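Local coordinates for protein 47 KDA membrane antigen (Treponema pallidum, PDB 1O75) that is a penicillin-binding membrane lipoprotein with zinc-stimulated carboxypeptidase activity, and possibly trims peptidoglycan as a D,D-carboxypeptidase, at residues L15-E24 against K190-R201. The protein carries 2 engineered substitutions. Residues are numbered along the deposited sequence; the frame is centred on the assembly and turned at random.
Sequences LSYADYWAGE and KTMLTEDSFSAR
Lys190 lies across Tyr20 at about a right angle, its CE 3.4 Å from the centroid of the Tyr20 ring and its NZ above the same face in a cation-pi contact. Bends at chi3 and chi4 turn the ammonium back to the helix, where NZ donates to Tyr20 O at 2.9 Å, on a lone pair in the carbonyl plane. The same NZ donates to Ser199 O and to a water that also accepts from Gly23 N, and makes a salt bridge with Glu24 OE2 whose hydrogen bond is weak, so a buried charge is held by several oxygens. Phe198 takes Leu15 CD2 over one ring face, 4.0 Å from Phe198 CD1, while Met192 lies on the other. A second water links Phe198 N to Asp19 O. Gly23 CA comes 3.7 Å from Phe198 O, and Ala200 CB rests 3.3 Å from Gly23 O. Arg201 N donates to Glu24 OE2 on its syn side at 2.8 Å, the N-H...O angle bent to 142°; a water joins Arg201 NE to Tyr20 OH, while NH1 pairs with Asp324. The contact thus fastens helix 17-25 to the hairpin of strands 190-194 and 197-198 and the residues following it; strand 190-194 runs parallel to strand 143-163, which pairs antiparallel with strand 8-16.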
loop_
_atom_site.group_PDB
_atom_site.type_symbol
_atom_site.label_atom_id
_atom_site.label_comp_id
_atom_site.label_asym_id
_atom_site.label_seq_id
_atom_site.Cartn_x
_atom_site.Cartn_y
_atom_site.Cartn_z
ATOM N N LEU B 15 2.307 -32.530 0.886
ATOM C CA LEU B 15 0.916 -32.992 0.810
ATOM C C LEU B 15 0.051 -32.082 -0.052
ATOM O O LEU B 15 0.164 -30.847 -0.002
ATOM C CB LEU B 15 0.287 -33.054 2.227
ATOM C CG LEU B 15 0.607 -34.196 3.202
ATOM C CD1 LEU B 15 2.096 -34.219 3.515
ATOM C CD2 LEU B 15 -0.213 -33.990 4.497
ATOM N N SER B 16 -0.809 -32.694 -0.846
ATOM C CA SER B 16 -1.745 -31.954 -1.660
ATOM C C SER B 16 -2.744 -31.297 -0.692
ATOM O O SER B 16 -2.844 -31.691 0.463
ATOM C CB SER B 16 -2.512 -32.904 -2.560
ATOM O OG SER B 16 -3.380 -33.706 -1.780
ATOM N N TYR B 17 -3.481 -30.304 -1.163
ATOM C CA TYR B 17 -4.467 -29.671 -0.292
ATOM C C TYR B 17 -5.455 -30.722 0.246
ATOM O O TYR B 17 -5.787 -30.709 1.442
ATOM C CB TYR B 17 -5.220 -28.583 -1.048
ATOM C CG TYR B 17 -4.413 -27.320 -1.205
ATOM C CD1 TYR B 17 -3.979 -26.613 -0.084
ATOM C CD2 TYR B 17 -4.145 -26.792 -2.466
ATOM C CE1 TYR B 17 -3.315 -25.408 -0.210
ATOM C CE2 TYR B 17 -3.474 -25.575 -2.606
ATOM C CZ TYR B 17 -3.070 -24.892 -1.473
ATOM O OH TYR B 17 -2.428 -23.679 -1.602
ATOM N N ALA B 18 -5.915 -31.628 -0.616
ATOM C CA ALA B 18 -6.847 -32.674 -0.144
ATOM C C ALA B 18 -6.198 -33.590 0.910
ATOM O O ALA B 18 -6.832 -33.917 1.934
ATOM C CB ALA B 18 -7.369 -33.493 -1.316
ATOM N N ASP B 19 -4.949 -33.999 0.676
ATOM C CA ASP B 19 -4.222 -34.851 1.629
ATOM C C ASP B 19 -4.102 -34.150 2.979
ATOM O O ASP B 19 -4.155 -34.784 4.044
ATOM C CB ASP B 19 -2.764 -35.120 1.206
ATOM C CG ASP B 19 -2.624 -35.968 -0.050
ATOM O OD1 ASP B 19 -3.411 -36.921 -0.239
ATOM O OD2 ASP B 19 -1.669 -35.671 -0.829
ATOM N N TYR B 20 -3.862 -32.845 2.942
ATOM C CA TYR B 20 -3.679 -32.092 4.183
ATOM C C TYR B 20 -4.984 -31.914 4.969
ATOM O O TYR B 20 -5.038 -32.144 6.169
ATOM C CB TYR B 20 -3.093 -30.694 3.878
ATOM C CG TYR B 20 -2.779 -29.876 5.113
ATOM C CD1 TYR B 20 -3.780 -29.162 5.790
ATOM C CD2 TYR B 20 -1.505 -29.897 5.671
ATOM C CE1 TYR B 20 -3.513 -28.512 6.983
ATOM C CE2 TYR B 20 -1.234 -29.250 6.874
ATOM C CZ TYR B 20 -2.238 -28.566 7.521
ATOM O OH TYR B 20 -1.969 -27.944 8.713
ATOM N N TRP B 21 -6.032 -31.510 4.273
ATOM C CA TRP B 21 -7.280 -31.209 4.955
ATOM C C TRP B 21 -8.146 -32.411 5.317
ATOM O O TRP B 21 -9.000 -32.308 6.182
ATOM C CB TRP B 21 -8.072 -30.174 4.133
ATOM C CG TRP B 21 -7.492 -28.773 4.240
ATOM C CD1 TRP B 21 -6.786 -28.081 3.269
ATOM C CD2 TRP B 21 -7.486 -27.934 5.410
ATOM N NE1 TRP B 21 -6.335 -26.877 3.783
ATOM C CE2 TRP B 21 -6.750 -26.762 5.087
ATOM C CE3 TRP B 21 -8.034 -28.056 6.699
ATOM C CZ2 TRP B 21 -6.546 -25.734 6.002
ATOM C CZ3 TRP B 21 -7.827 -27.013 7.615
ATOM C CH2 TRP B 21 -7.093 -25.875 7.257
ATOM N N ALA B 22 -7.924 -33.547 4.667
ATOM C CA ALA B 22 -8.719 -34.747 4.969
ATOM C C ALA B 22 -8.765 -35.014 6.477
ATOM O O ALA B 22 -9.839 -35.151 7.068
ATOM C CB ALA B 22 -8.134 -35.958 4.255
ATOM N N GLY B 23 -7.598 -35.099 7.095
ATOM C CA GLY B 23 -7.553 -35.358 8.522
ATOM C C GLY B 23 -8.060 -34.220 9.398
ATOM O O GLY B 23 -8.549 -34.469 10.502
ATOM N N GLU B 24 -7.928 -32.976 8.923
ATOM C CA GLU B 24 -8.354 -31.809 9.696
ATOM C C GLU B 24 -9.861 -31.703 9.753
ATOM O O GLU B 24 -10.398 -31.184 10.716
ATOM C CB GLU B 24 -7.846 -30.501 9.063
ATOM C CG GLU B 24 -6.322 -30.386 8.921
ATOM C CD GLU B 24 -5.605 -30.575 10.245
ATOM O OE1 GLU B 24 -6.132 -30.123 11.290
ATOM O OE2 GLU B 24 -4.511 -31.180 10.246
ATOM N N LYS B 190 1.482 -33.785 11.895
ATOM C CA LYS B 190 0.427 -34.669 11.406
ATOM C C LYS B 190 1.043 -36.063 11.297
ATOM O O LYS B 190 2.165 -36.216 10.805
ATOM C CB LYS B 190 -0.085 -34.233 10.029
ATOM C CG LYS B 190 -0.837 -32.900 10.015
ATOM C CD LYS B 190 -1.046 -32.466 8.573
ATOM C CE LYS B 190 -2.446 -32.038 8.283
ATOM N NZ LYS B 190 -3.409 -33.137 8.330
ATOM N N THR B 191 0.307 -37.079 11.743
ATOM C CA THR B 191 0.822 -38.446 11.725
ATOM C C THR B 191 0.345 -39.266 10.530
ATOM O O THR B 191 -0.843 -39.326 10.221
ATOM C CB THR B 191 0.452 -39.137 13.058
ATOM O OG1 THR B 191 1.054 -38.391 14.128
ATOM C CG2 THR B 191 0.950 -40.603 13.098
ATOM N N MET B 192 1.285 -39.879 9.822
ATOM C CA MET B 192 0.903 -40.688 8.672
ATOM C C MET B 192 0.165 -41.890 9.245
ATOM O O MET B 192 0.706 -42.585 10.100
ATOM C CB MET B 192 2.142 -41.125 7.885
ATOM C CG MET B 192 1.812 -41.718 6.538
ATOM S SD MET B 192 3.285 -41.933 5.514
ATOM C CE MET B 192 2.541 -42.296 3.970
ATOM N N LEU B 193 -1.075 -42.098 8.800
ATOM C CA LEU B 193 -1.921 -43.186 9.298
ATOM C C LEU B 193 -1.884 -44.428 8.420
ATOM O O LEU B 193 -1.942 -45.552 8.919
ATOM C CB LEU B 193 -3.374 -42.710 9.418
ATOM C CG LEU B 193 -3.595 -41.532 10.372
ATOM C CD1 LEU B 193 -4.991 -40.948 10.183
ATOM C CD2 LEU B 193 -3.379 -42.002 11.794
ATOM N N THR B 194 -1.823 -44.222 7.112
ATOM C CA THR B 194 -1.768 -45.332 6.182
ATOM C C THR B 194 -0.858 -44.916 5.041
ATOM O O THR B 194 -0.286 -43.824 5.055
ATOM C CB THR B 194 -3.146 -45.679 5.603
ATOM O OG1 THR B 194 -3.595 -44.604 4.776
ATOM C CG2 THR B 194 -4.164 -45.922 6.722
ATOM N N GLU B 195 -0.738 -45.784 4.049
ATOM C CA GLU B 195 0.112 -45.514 2.904
ATOM C C GLU B 195 -0.315 -44.249 2.162
ATOM O O GLU B 195 0.453 -43.685 1.385
ATOM C CB GLU B 195 0.056 -46.702 1.949
ATOM C CG GLU B 195 -1.287 -46.877 1.293
ATOM C CD GLU B 195 -1.361 -48.151 0.480
ATOM O OE1 GLU B 195 -0.389 -48.443 -0.248
ATOM O OE2 GLU B 195 -2.394 -48.854 0.562
ATOM N N ASP B 196 -1.544 -43.800 2.392
ATOM C CA ASP B 196 -2.007 -42.611 1.686
ATOM C C ASP B 196 -2.885 -41.672 2.509
ATOM O O ASP B 196 -3.786 -41.041 1.961
ATOM C CB ASP B 196 -2.760 -43.038 0.430
ATOM C CG ASP B 196 -4.078 -43.712 0.747
ATOM O OD1 ASP B 196 -4.328 -44.004 1.944
ATOM O OD2 ASP B 196 -4.863 -43.949 -0.198
ATOM N N SER B 197 -2.627 -41.564 3.810
ATOM C CA SER B 197 -3.448 -40.677 4.644
ATOM C C SER B 197 -2.718 -40.197 5.889
ATOM O O SER B 197 -1.907 -40.930 6.472
ATOM C CB SER B 197 -4.748 -41.386 5.048
ATOM O OG SER B 197 -4.531 -42.340 6.079
ATOM N N PHE B 198 -2.996 -38.954 6.287
ATOM C CA PHE B 198 -2.373 -38.372 7.469
ATOM C C PHE B 198 -3.440 -37.864 8.428
ATOM O O PHE B 198 -4.518 -37.460 8.011
ATOM C CB PHE B 198 -1.445 -37.210 7.079
ATOM C CG PHE B 198 -0.273 -37.630 6.222
ATOM C CD1 PHE B 198 -0.448 -37.918 4.871
ATOM C CD2 PHE B 198 1.004 -37.741 6.778
ATOM C CE1 PHE B 198 0.647 -38.313 4.074
ATOM C CE2 PHE B 198 2.086 -38.131 6.004
ATOM C CZ PHE B 198 1.907 -38.417 4.644
ATOM N N SER B 199 -3.110 -37.881 9.712
ATOM C CA SER B 199 -4.021 -37.458 10.762
ATOM C C SER B 199 -4.164 -35.947 10.876
ATOM O O SER B 199 -3.421 -35.185 10.235
ATOM C CB SER B 199 -3.497 -37.951 12.095
ATOM O OG SER B 199 -2.445 -37.111 12.540
ATOM N N ALA B 200 -5.110 -35.528 11.720
ATOM C CA ALA B 200 -5.302 -34.120 12.014
ATOM C C ALA B 200 -4.012 -33.722 12.721
ATOM O O ALA B 200 -3.388 -34.548 13.391
ATOM C CB ALA B 200 -6.493 -33.917 12.975
ATOM N N ARG B 201 -3.633 -32.451 12.593
ATOM C CA ARG B 201 -2.417 -31.938 13.196
ATOM C C ARG B 201 -2.544 -31.829 14.707
ATOM O O ARG B 201 -3.629 -31.614 15.240
ATOM C CB ARG B 201 -2.095 -30.542 12.608
ATOM C CG ARG B 201 -3.187 -29.466 12.913
ATOM C CD ARG B 201 -3.031 -28.224 11.990
ATOM N NE ARG B 201 -1.799 -27.488 12.287
ATOM C CZ ARG B 201 -1.729 -26.521 13.192
ATOM N NH1 ARG B 201 -2.820 -26.167 13.872
ATOM N NH2 ARG B 201 -0.575 -25.913 13.428
HETATM O O HOH W 1 -4.725 -35.005 6.867
HETATM O O HOH W 2 -4.511 -37.422 4.393
HETATM O O HOH W 3 -5.116 -38.682 2.184
HETATM O O HOH W 4 0.418 -28.177 10.257
#